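PDB 1W2W: methylthioribose-1-phosphate isomerase from Saccharomyces cerevisiae, which catalyses the interconversion of 5-methylthioribose 1-phosphate and 5-methylthioribulose 1-phosphate in the methionine salvage pathway. Local coordinates for residues Met48-Gly60 with Thr179-Tyr191. Sequence-based numbering, arbitrary orientation.
Sequences MQVRGAPAIAIVG and TICNTGSLATSGY. With SO4 (sulfate ion), chain I.
Two guanidinium nitrogens of Arg51, NH1 and NH2, bond to Asn182 beside a sulfate held at the start of helix 53-73. This chain is the N-terminal part of the isomerase, a member of the eIF-2B alpha/beta/delta family, and the contact joins the start of that helix to the loop after strand 174-179. The sulfate probably came from the crystallisation liquor. Its setting, with Cys181 close by, is consistent with the substrate phosphate site of this isomerase family; Cys181 is predicted to stabilise the transition state. NH2 of Arg51 donates to the backbone O of Asn182 at 2.9 Å, and that oxygen lies in the guanidinium plane. NH1 reaches OD1 of Asn182 at 3.0 Å, with the amide turned 64° from the guanidinium. On the same flat group, NE donates to sulfate O3 at 2.9 Å, a nearly straight bond (164°). CG of Arg51 sits between the backbone N and carbonyl carbon (chi1 35°), and further bends at chi2 and chi3 curl the chain round the anion. With alanine at this position, Asn182 OD1 would probably lose this donor and the sulfate its NE bond. Cys181 SG lies 4.1 Å from Arg51 NH2. Gly52, the helix N-cap, gives its N to sulfate O1; a side chain there would clash with Ala187 CA. One backbone hydrogen bond, Ala55 N to Ala187 O, ties the first turn of the helix to the loop. Pro54 CG packs alongside Thr188 CG2. Farther out, Gln23 accepts from Arg51 NH1. Arg106 of the same chain also bonds to the sulfate through NH2, as do residues of another protein chain. Within the loop, Thr188 OG1 donates to Gly184 O. The same OG1 accepts from Gly190 N at 3.0 Å, which makes an ST turn.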
loop_
_atom_site.group_PDB
_atom_site.type_symbol
_atom_site.label_atom_id
_atom_site.label_comp_id
_atom_site.label_asym_id
_atom_site.label_seq_id
_atom_site.Cartn_x
_atom_site.Cartn_y
_atom_site.Cartn_z
HETATM N N MSE A 48 -4.614 -3.969 -19.230
HETATM C CA MSE A 48 -3.317 -3.892 -18.535
HETATM C C MSE A 48 -2.548 -5.209 -18.522
HETATM O O MSE A 48 -1.725 -5.489 -17.634
HETATM C CB MSE A 48 -3.465 -3.291 -17.138
HETATM C CG MSE A 48 -3.954 -1.854 -17.196
HETATM SE SE MSE A 48 -4.031 -0.977 -15.451
HETATM C CE MSE A 48 -2.092 -0.810 -15.042
ATOM N N GLN A 49 -2.806 -6.020 -19.541
ATOM C CA GLN A 49 -1.979 -7.182 -19.789
ATOM C C GLN A 49 -0.622 -6.739 -20.311
ATOM O O GLN A 49 0.387 -7.345 -19.974
ATOM C CB GLN A 49 -2.634 -8.125 -20.792
ATOM C CG GLN A 49 -3.845 -8.846 -20.235
ATOM C CD GLN A 49 -4.552 -9.633 -21.311
ATOM O OE1 GLN A 49 -5.096 -9.043 -22.240
ATOM N NE2 GLN A 49 -4.535 -10.960 -21.202
ATOM N N VAL A 50 -0.606 -5.683 -21.119
ATOM C CA VAL A 50 0.617 -4.920 -21.360
ATOM C C VAL A 50 0.416 -3.580 -20.666
ATOM O O VAL A 50 -0.645 -2.956 -20.795
ATOM C CB VAL A 50 0.827 -4.660 -22.875
ATOM C CG1 VAL A 50 2.068 -3.803 -23.104
ATOM C CG2 VAL A 50 0.956 -5.972 -23.646
ATOM N N ARG A 51 1.423 -3.120 -19.926
ATOM C CA ARG A 51 1.347 -1.777 -19.372
ATOM C C ARG A 51 2.752 -1.214 -19.247
ATOM O O ARG A 51 3.723 -1.876 -19.626
ATOM C CB ARG A 51 0.582 -1.746 -18.039
ATOM C CG ARG A 51 0.759 -2.980 -17.134
ATOM C CD ARG A 51 2.207 -3.237 -16.722
ATOM N NE ARG A 51 2.801 -2.036 -16.135
ATOM C CZ ARG A 51 4.104 -1.809 -16.005
ATOM N NH1 ARG A 51 4.988 -2.708 -16.414
ATOM N NH2 ARG A 51 4.523 -0.668 -15.454
ATOM N N GLY A 52 2.870 0.009 -18.751
ATOM C CA GLY A 52 4.119 0.730 -18.924
ATOM C C GLY A 52 4.033 1.630 -20.140
ATOM O O GLY A 52 3.712 1.175 -21.238
ATOM N N ALA A 53 4.315 2.916 -19.953
ATOM C CA ALA A 53 3.992 3.877 -21.011
ATOM C C ALA A 53 4.577 3.534 -22.392
ATOM O O ALA A 53 3.835 3.497 -23.384
ATOM C CB ALA A 53 4.364 5.303 -20.602
ATOM N N PRO A 54 5.887 3.307 -22.486
ATOM C CA PRO A 54 6.467 2.951 -23.782
ATOM C C PRO A 54 6.004 1.599 -24.298
ATOM O O PRO A 54 5.756 1.496 -25.500
ATOM C CB PRO A 54 7.981 2.986 -23.530
ATOM C CG PRO A 54 8.121 3.828 -22.254
ATOM C CD PRO A 54 6.919 3.407 -21.432
ATOM N N ALA A 55 5.880 0.585 -23.444
ATOM C CA ALA A 55 5.371 -0.702 -23.912
ATOM C C ALA A 55 3.978 -0.587 -24.518
ATOM O O ALA A 55 3.658 -1.249 -25.520
ATOM C CB ALA A 55 5.363 -1.729 -22.776
ATOM N N ILE A 56 3.142 0.250 -23.910
ATOM C CA ILE A 56 1.811 0.500 -24.458
ATOM C C ILE A 56 1.897 1.041 -25.887
ATOM O O ILE A 56 1.208 0.536 -26.785
ATOM C CB ILE A 56 1.030 1.453 -23.542
ATOM C CG1 ILE A 56 0.721 0.760 -22.209
ATOM C CG2 ILE A 56 -0.233 1.982 -24.253
ATOM C CD1 ILE A 56 0.278 1.701 -21.112
ATOM N N ALA A 57 2.734 2.059 -26.088
ATOM C CA ALA A 57 2.951 2.622 -27.424
ATOM C C ALA A 57 3.490 1.592 -28.407
ATOM O O ALA A 57 3.093 1.553 -29.578
ATOM C CB ALA A 57 3.887 3.812 -27.354
ATOM N N ILE A 58 4.418 0.758 -27.948
ATOM C CA ILE A 58 5.004 -0.251 -28.826
ATOM C C ILE A 58 3.995 -1.332 -29.218
ATOM O O ILE A 58 3.874 -1.661 -30.404
ATOM C CB ILE A 58 6.266 -0.888 -28.186
ATOM C CG1 ILE A 58 7.397 0.150 -28.105
ATOM C CG2 ILE A 58 6.724 -2.112 -29.006
ATOM C CD1 ILE A 58 8.485 -0.207 -27.078
ATOM N N VAL A 59 3.275 -1.895 -28.248
ATOM C CA VAL A 59 2.271 -2.910 -28.611
ATOM C C VAL A 59 1.151 -2.332 -29.476
ATOM O O VAL A 59 0.687 -2.989 -30.420
ATOM C CB VAL A 59 1.684 -3.682 -27.407
ATOM C CG1 VAL A 59 0.667 -2.830 -26.648
ATOM C CG2 VAL A 59 0.958 -4.949 -27.913
ATOM N N GLY A 60 0.731 -1.108 -29.168
ATOM C CA GLY A 60 -0.264 -0.414 -29.981
ATOM C C GLY A 60 0.188 -0.274 -31.430
ATOM O O GLY A 60 -0.539 -0.655 -32.364
ATOM N N THR A 179 12.417 3.441 -5.530
ATOM C CA THR A 179 11.721 3.556 -6.814
ATOM C C THR A 179 10.256 3.113 -6.679
ATOM O O THR A 179 9.882 2.532 -5.674
ATOM C CB THR A 179 12.492 2.797 -7.933
ATOM O OG1 THR A 179 11.999 3.195 -9.232
ATOM C CG2 THR A 179 12.294 1.269 -7.865
ATOM N N ILE A 180 9.437 3.407 -7.686
ATOM C CA ILE A 180 8.002 3.124 -7.617
ATOM C C ILE A 180 7.583 2.533 -8.956
ATOM O O ILE A 180 8.208 2.807 -9.991
ATOM C CB ILE A 180 7.204 4.434 -7.342
ATOM C CG1 ILE A 180 5.732 4.148 -6.989
ATOM C CG2 ILE A 180 7.325 5.408 -8.524
ATOM C CD1 ILE A 180 4.954 5.413 -6.537
ATOM N N CYS A 181 6.532 1.720 -8.920
ATOM C CA CYS A 181 5.921 1.156 -10.124
ATOM C C CYS A 181 6.886 0.183 -10.801
ATOM O O CYS A 181 7.765 -0.395 -10.144
ATOM C CB CYS A 181 5.471 2.246 -11.105
ATOM S SG CYS A 181 4.104 1.720 -12.193
ATOM N N ASN A 182 6.703 0.007 -12.106
ATOM C CA ASN A 182 7.628 -0.794 -12.895
ATOM C C ASN A 182 8.040 -0.005 -14.134
ATOM O O ASN A 182 7.196 0.411 -14.944
ATOM C CB ASN A 182 7.044 -2.165 -13.274
ATOM C CG ASN A 182 7.963 -2.930 -14.225
ATOM O OD1 ASN A 182 7.768 -2.913 -15.447
ATOM N ND2 ASN A 182 8.991 -3.565 -13.674
ATOM N N THR A 183 9.346 0.192 -14.267
ATOM C CA THR A 183 9.888 0.980 -15.366
ATOM C C THR A 183 11.027 0.238 -16.053
ATOM O O THR A 183 11.912 0.865 -16.644
ATOM C CB THR A 183 10.398 2.331 -14.857
ATOM O OG1 THR A 183 11.381 2.114 -13.833
ATOM C CG2 THR A 183 9.264 3.112 -14.182
ATOM N N GLY A 184 11.004 -1.090 -15.984
ATOM C CA GLY A 184 12.134 -1.876 -16.456
ATOM C C GLY A 184 11.904 -2.440 -17.852
ATOM O O GLY A 184 11.264 -1.819 -18.695
ATOM N N SER A 185 12.437 -3.631 -18.090
ATOM C CA SER A 185 12.220 -4.304 -19.367
ATOM C C SER A 185 10.758 -4.687 -19.532
ATOM O O SER A 185 10.277 -4.826 -20.657
ATOM C CB SER A 185 13.119 -5.537 -19.456
ATOM O OG SER A 185 14.479 -5.142 -19.345
ATOM N N LEU A 186 10.039 -4.840 -18.420
ATOM C CA LEU A 186 8.617 -5.146 -18.525
ATOM C C LEU A 186 7.732 -3.971 -18.933
ATOM O O LEU A 186 6.572 -4.178 -19.298
ATOM C CB LEU A 186 8.090 -5.823 -17.251
ATOM C CG LEU A 186 8.656 -7.225 -16.995
ATOM C CD1 LEU A 186 8.434 -7.645 -15.536
ATOM C CD2 LEU A 186 8.027 -8.248 -17.951
ATOM N N ALA A 187 8.275 -2.754 -18.858
ATOM C CA ALA A 187 7.506 -1.542 -19.155
ATOM C C ALA A 187 7.899 -0.900 -20.481
ATOM O O ALA A 187 7.330 0.124 -20.862
ATOM C CB ALA A 187 7.658 -0.527 -18.015
ATOM N N THR A 188 8.867 -1.497 -21.171
ATOM C CA THR A 188 9.553 -0.826 -22.283
ATOM C C THR A 188 10.021 -1.867 -23.302
ATOM O O THR A 188 9.622 -3.025 -23.244
ATOM C CB THR A 188 10.779 0.009 -21.808
ATOM O OG1 THR A 188 11.838 -0.850 -21.339
ATOM C CG2 THR A 188 10.449 0.937 -20.640
ATOM N N SER A 189 10.890 -1.467 -24.227
ATOM C CA SER A 189 11.464 -2.424 -25.162
ATOM C C SER A 189 12.594 -3.201 -24.481
ATOM O O SER A 189 13.153 -4.139 -25.074
ATOM C CB SER A 189 12.005 -1.699 -26.407
ATOM O OG SER A 189 13.114 -0.886 -26.042
ATOM N N GLY A 190 12.942 -2.819 -23.251
ATOM C CA GLY A 190 14.067 -3.433 -22.563
ATOM C C GLY A 190 14.953 -2.419 -21.859
ATOM O O GLY A 190 15.050 -1.275 -22.292
ATOM N N TYR A 191 15.586 -2.852 -20.776
ATOM C CA TYR A 191 16.473 -2.018 -19.952
ATOM C C TYR A 191 15.752 -0.999 -19.041
ATOM O O TYR A 191 15.930 -1.005 -17.817
ATOM C CB TYR A 191 17.567 -1.344 -20.781
ATOM C CG TYR A 191 18.738 -0.913 -19.932
ATOM C CD1 TYR A 191 19.689 -1.841 -19.526
ATOM C CD2 TYR A 191 18.882 0.406 -19.521
ATOM C CE1 TYR A 191 20.761 -1.469 -18.750
ATOM C CE2 TYR A 191 19.951 0.794 -18.740
ATOM C CZ TYR A 191 20.885 -0.155 -18.352
ATOM O OH TYR A 191 21.966 0.180 -17.577
HETATM S S SO4 I . 1.029 1.608 -15.861
HETATM O O1 SO4 I . 0.901 1.498 -17.319
HETATM O O2 SO4 I . -0.275 1.984 -15.314
HETATM O O3 SO4 I . 1.407 0.321 -15.307
HETATM O O4 SO4 I . 2.005 2.644 -15.550
#